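Local coordinates for SA0254 protein (Staphylococcus aureus subsp. aureus, PDB 2OOI) that is of unknown function but carries a UTRA domain, which in GntR-family transcription regulators binds small effector molecules, at residues 97-111 with 123-137. Residues are numbered along the deposited sequence; the frame is centred on the assembly and turned at random.
Sequences LRIGFSDIFFNVDKL and TGEPCLRYHQTFYTM
Tyr-135 O takes two backbone N-H groups from the neighbouring strand: Gly-100 N at 2.9 Å, in the carbonyl plane, and Phe-101 N at 3.4 Å, a weak bond. Two residues thus face one, a classic beta bulge, beyond which strands 99-110 and 126-136 pair in regular antiparallel fashion as far as Lys-110 and Pro-126. At the bulge itself the Phe-101 and Tyr-135 rings form an offset stack, planes 12° apart, with Phe-101 CE1 over one face of the tyrosine. Phe-101 CG sits between its backbone N and carbonyl carbon (chi1 59°), which turns the ring over its neighbour. On the other face of the sheet, Ser-102 OG donates to Gln-132 OE1 (3.0 Å), and Ile-104 CG2 makes an off-centre CH-pi contact with the Tyr-130 ring. Toward the far end Arg-129 bends at chi3 and brings NH1 to Asp-109 OD2 in a salt bridge whose hydrogen bond is weak (3.3 Å), the carboxylate lying at the guanidinium edge; NH2 pairs with Glu-115. Strand 99-110 also bonds to a strand of the second subunit, and Asp-103 OD1 is hydrogen-bonded to Tyr-157 OH of that subunit. The antiparallel pair, connected through helix 113-118, forms one edge of the chain's antiparallel UTRA-domain sheet, which runs on across the dimer interface.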
# COMPACT_ATOMS: atom_id res chain seq x y z
N LEU B 97 -7.49 25.49 -6.21
CA LEU B 97 -6.21 25.20 -5.57
C LEU B 97 -5.40 24.30 -6.46
O LEU B 97 -5.91 23.30 -6.95
CB LEU B 97 -6.42 24.49 -4.23
CG LEU B 97 -5.14 24.35 -3.41
CD1 LEU B 97 -4.57 25.73 -3.03
CD2 LEU B 97 -5.40 23.49 -2.17
N ARG B 98 -4.13 24.65 -6.67
CA ARG B 98 -3.24 23.84 -7.50
C ARG B 98 -2.59 22.76 -6.66
O ARG B 98 -1.69 23.04 -5.88
CB ARG B 98 -2.16 24.72 -8.17
CG ARG B 98 -2.67 25.81 -9.13
CD ARG B 98 -3.94 25.38 -9.86
NE ARG B 98 -4.36 26.34 -10.89
CZ ARG B 98 -5.58 26.43 -11.43
NH1 ARG B 98 -6.56 25.60 -11.07
NH2 ARG B 98 -5.81 27.34 -12.37
N ILE B 99 -3.02 21.52 -6.82
CA ILE B 99 -2.48 20.43 -5.99
C ILE B 99 -1.30 19.75 -6.68
O ILE B 99 -1.44 19.20 -7.78
CB ILE B 99 -3.58 19.43 -5.62
CG1 ILE B 99 -4.61 20.16 -4.72
CG2 ILE B 99 -2.98 18.22 -4.91
CD1 ILE B 99 -6.00 19.57 -4.70
N GLY B 100 -0.14 19.80 -6.02
CA GLY B 100 1.13 19.36 -6.61
C GLY B 100 1.47 17.88 -6.46
O GLY B 100 1.64 17.17 -7.47
N PHE B 101 1.59 17.41 -5.22
CA PHE B 101 2.03 16.05 -4.92
C PHE B 101 1.69 15.65 -3.49
O PHE B 101 1.21 16.46 -2.72
CB PHE B 101 3.55 15.93 -5.13
CG PHE B 101 4.37 16.88 -4.28
CD1 PHE B 101 4.92 16.46 -3.07
CD2 PHE B 101 4.63 18.18 -4.72
CE1 PHE B 101 5.71 17.34 -2.30
CE2 PHE B 101 5.41 19.05 -3.95
CZ PHE B 101 5.95 18.63 -2.74
N SER B 102 1.96 14.40 -3.13
CA SER B 102 1.74 13.95 -1.76
C SER B 102 2.68 12.84 -1.31
O SER B 102 3.28 12.14 -2.15
CB SER B 102 0.29 13.49 -1.60
OG SER B 102 0.00 12.40 -2.43
N ASP B 103 2.83 12.73 0.01
CA ASP B 103 3.60 11.68 0.66
C ASP B 103 2.65 10.74 1.35
O ASP B 103 1.83 11.17 2.16
CB ASP B 103 4.53 12.27 1.73
CG ASP B 103 5.64 13.07 1.15
OD1 ASP B 103 6.24 12.60 0.15
OD2 ASP B 103 5.89 14.20 1.65
N ILE B 104 2.78 9.46 1.07
CA ILE B 104 1.88 8.46 1.62
C ILE B 104 2.66 7.50 2.50
O ILE B 104 3.72 7.02 2.12
CB ILE B 104 1.24 7.68 0.51
CG1 ILE B 104 0.23 8.56 -0.24
CG2 ILE B 104 0.58 6.44 1.06
CD1 ILE B 104 -0.09 8.06 -1.64
N PHE B 105 2.13 7.21 3.68
CA PHE B 105 2.74 6.26 4.59
C PHE B 105 1.68 5.25 4.97
O PHE B 105 0.57 5.64 5.30
CB PHE B 105 3.26 6.97 5.84
CG PHE B 105 4.26 8.06 5.54
CD1 PHE B 105 5.63 7.80 5.55
CD2 PHE B 105 3.83 9.33 5.20
CE1 PHE B 105 6.56 8.82 5.25
CE2 PHE B 105 4.75 10.33 4.91
CZ PHE B 105 6.12 10.07 4.93
N PHE B 106 1.97 3.95 4.91
CA PHE B 106 1.00 3.01 5.47
C PHE B 106 1.57 1.81 6.19
O PHE B 106 2.64 1.30 5.85
CB PHE B 106 -0.04 2.63 4.43
CG PHE B 106 0.50 1.84 3.26
CD1 PHE B 106 0.62 0.45 3.33
CD2 PHE B 106 0.77 2.47 2.04
CE1 PHE B 106 1.07 -0.29 2.25
CE2 PHE B 106 1.23 1.75 0.95
CZ PHE B 106 1.37 0.35 1.05
N ASN B 107 0.87 1.37 7.22
CA ASN B 107 1.21 0.11 7.87
C ASN B 107 -0.03 -0.62 8.34
O ASN B 107 -1.11 -0.07 8.32
CB ASN B 107 2.18 0.34 9.00
CG ASN B 107 1.61 1.24 10.05
OD1 ASN B 107 0.53 0.97 10.64
ND2 ASN B 107 2.31 2.32 10.30
N VAL B 108 0.13 -1.87 8.73
CA VAL B 108 -1.01 -2.69 9.13
C VAL B 108 -0.98 -2.72 10.64
O VAL B 108 0.10 -2.72 11.21
CB VAL B 108 -0.90 -4.12 8.52
CG1 VAL B 108 -1.93 -5.09 9.12
CG2 VAL B 108 -1.04 -4.01 7.04
N ASP B 109 -2.15 -2.70 11.28
CA ASP B 109 -2.25 -2.65 12.74
C ASP B 109 -3.57 -3.31 13.18
O ASP B 109 -4.36 -3.78 12.34
CB ASP B 109 -2.20 -1.19 13.22
CG ASP B 109 -1.81 -1.03 14.71
OD1 ASP B 109 -1.61 -2.02 15.45
OD2 ASP B 109 -1.68 0.14 15.16
N LYS B 110 -3.79 -3.35 14.50
CA LYS B 110 -5.03 -3.78 15.09
C LYS B 110 -5.93 -2.58 15.30
O LYS B 110 -5.45 -1.48 15.40
CB LYS B 110 -4.75 -4.40 16.44
CG LYS B 110 -3.97 -5.64 16.37
CD LYS B 110 -4.01 -6.42 17.66
CE LYS B 110 -2.88 -7.47 17.68
NZ LYS B 110 -3.04 -8.47 18.77
N LEU B 111 -7.23 -2.81 15.36
CA LEU B 111 -8.21 -1.75 15.55
C LEU B 111 -8.42 -1.40 17.02
O LEU B 111 -8.37 -2.25 17.92
CB LEU B 111 -9.56 -2.17 14.98
CG LEU B 111 -9.83 -2.10 13.48
CD1 LEU B 111 -11.09 -2.89 13.27
CD2 LEU B 111 -9.97 -0.67 12.97
N THR B 123 -12.99 -5.01 18.13
CA THR B 123 -11.73 -4.56 18.73
C THR B 123 -10.60 -5.55 18.44
O THR B 123 -10.73 -6.75 18.69
CB THR B 123 -11.81 -4.41 20.28
OG1 THR B 123 -12.82 -3.46 20.62
CG2 THR B 123 -10.47 -3.93 20.87
N GLY B 124 -9.50 -5.03 17.90
CA GLY B 124 -8.31 -5.86 17.67
C GLY B 124 -8.23 -6.51 16.30
O GLY B 124 -7.18 -7.00 15.92
N GLU B 125 -9.32 -6.52 15.56
CA GLU B 125 -9.27 -7.04 14.20
C GLU B 125 -8.44 -6.12 13.31
O GLU B 125 -8.35 -4.92 13.58
CB GLU B 125 -10.68 -7.20 13.63
CG GLU B 125 -11.37 -8.45 14.10
CD GLU B 125 -12.64 -8.69 13.38
OE1 GLU B 125 -13.50 -7.77 13.35
OE2 GLU B 125 -12.77 -9.82 12.84
N PRO B 126 -7.86 -6.66 12.24
CA PRO B 126 -6.89 -5.92 11.46
C PRO B 126 -7.44 -4.67 10.75
O PRO B 126 -8.64 -4.57 10.46
CB PRO B 126 -6.44 -6.94 10.40
CG PRO B 126 -6.88 -8.28 10.90
CD PRO B 126 -8.10 -8.00 11.70
N CYS B 127 -6.54 -3.72 10.47
CA CYS B 127 -6.86 -2.55 9.63
C CYS B 127 -5.62 -2.12 8.87
O CYS B 127 -4.54 -2.66 9.10
CB CYS B 127 -7.36 -1.39 10.50
SG CYS B 127 -6.20 -0.94 11.85
N LEU B 128 -5.78 -1.16 7.96
CA LEU B 128 -4.67 -0.41 7.37
C LEU B 128 -4.74 1.00 7.93
O LEU B 128 -5.78 1.65 7.84
CB LEU B 128 -4.80 -0.33 5.84
CG LEU B 128 -3.54 0.10 5.06
CD1 LEU B 128 -2.45 -0.95 5.21
CD2 LEU B 128 -3.80 0.33 3.57
N ARG B 129 -3.65 1.45 8.53
CA ARG B 129 -3.50 2.85 8.96
C ARG B 129 -2.67 3.53 7.88
O ARG B 129 -1.53 3.15 7.63
CB ARG B 129 -2.84 3.00 10.34
CG ARG B 129 -3.06 1.85 11.27
CD ARG B 129 -2.88 2.19 12.75
NE ARG B 129 -4.14 2.77 13.18
CZ ARG B 129 -5.02 2.26 14.05
NH1 ARG B 129 -4.82 1.16 14.76
NH2 ARG B 129 -6.12 2.92 14.24
N TYR B 130 -3.26 4.53 7.24
CA TYR B 130 -2.73 5.16 6.04
C TYR B 130 -2.67 6.66 6.33
O TYR B 130 -3.58 7.21 6.91
CB TYR B 130 -3.72 4.83 4.94
CG TYR B 130 -3.54 5.41 3.56
CD1 TYR B 130 -3.11 4.61 2.50
CD2 TYR B 130 -3.92 6.73 3.29
CE1 TYR B 130 -3.01 5.13 1.21
CE2 TYR B 130 -3.83 7.26 1.99
CZ TYR B 130 -3.38 6.45 0.97
OH TYR B 130 -3.31 6.98 -0.31
N HIS B 131 -1.55 7.29 5.99
CA HIS B 131 -1.37 8.73 6.24
C HIS B 131 -1.00 9.39 4.95
O HIS B 131 -0.17 8.88 4.23
CB HIS B 131 -0.29 9.04 7.28
CG HIS B 131 -0.19 10.50 7.60
ND1 HIS B 131 -0.85 11.08 8.67
CD2 HIS B 131 0.41 11.52 6.94
CE1 HIS B 131 -0.62 12.38 8.68
NE2 HIS B 131 0.13 12.67 7.63
N GLN B 132 -1.59 10.53 4.66
CA GLN B 132 -1.24 11.23 3.45
C GLN B 132 -1.04 12.72 3.72
O GLN B 132 -1.86 13.33 4.38
CB GLN B 132 -2.31 10.99 2.38
CG GLN B 132 -1.88 11.42 0.98
CD GLN B 132 -2.72 10.83 -0.16
OE1 GLN B 132 -2.51 11.17 -1.32
NE2 GLN B 132 -3.67 9.95 0.18
N THR B 133 0.06 13.30 3.22
CA THR B 133 0.26 14.74 3.34
C THR B 133 0.26 15.32 1.94
O THR B 133 1.04 14.89 1.11
CB THR B 133 1.56 15.07 3.99
OG1 THR B 133 1.55 14.55 5.32
CG2 THR B 133 1.78 16.61 4.03
N PHE B 134 -0.62 16.30 1.70
CA PHE B 134 -0.77 16.89 0.38
C PHE B 134 -0.09 18.26 0.32
O PHE B 134 -0.19 19.06 1.26
CB PHE B 134 -2.25 17.08 0.05
CG PHE B 134 -3.04 15.80 -0.11
CD1 PHE B 134 -3.30 15.27 -1.37
CD2 PHE B 134 -3.57 15.14 1.02
CE1 PHE B 134 -4.06 14.08 -1.52
CE2 PHE B 134 -4.33 13.96 0.89
CZ PHE B 134 -4.57 13.43 -0.39
N TYR B 135 0.57 18.54 -0.79
CA TYR B 135 1.20 19.82 -0.98
C TYR B 135 0.63 20.47 -2.21
O TYR B 135 0.27 19.81 -3.18
CB TYR B 135 2.71 19.67 -1.18
CG TYR B 135 3.42 18.95 -0.06
CD1 TYR B 135 4.29 19.63 0.79
CD2 TYR B 135 3.24 17.60 0.14
CE1 TYR B 135 4.95 18.97 1.80
CE2 TYR B 135 3.88 16.94 1.14
CZ TYR B 135 4.74 17.62 1.97
OH TYR B 135 5.36 16.92 2.96
N THR B 136 0.59 21.80 -2.17
CA THR B 136 0.24 22.57 -3.34
C THR B 136 1.37 22.46 -4.35
O THR B 136 2.46 21.97 -4.04
CB THR B 136 0.11 24.04 -3.02
OG1 THR B 136 1.40 24.56 -2.69
CG2 THR B 136 -0.87 24.25 -1.87
N MET B 137 1.11 22.96 -5.55
CA MET B 137 2.09 22.89 -6.63
C MET B 137 3.31 23.77 -6.36
O MET B 137 4.29 23.68 -7.08
CB MET B 137 1.45 23.27 -7.96
CG MET B 137 1.90 22.40 -9.15
SD MET B 137 0.74 22.57 -10.53
CE MET B 137 -0.71 21.71 -9.86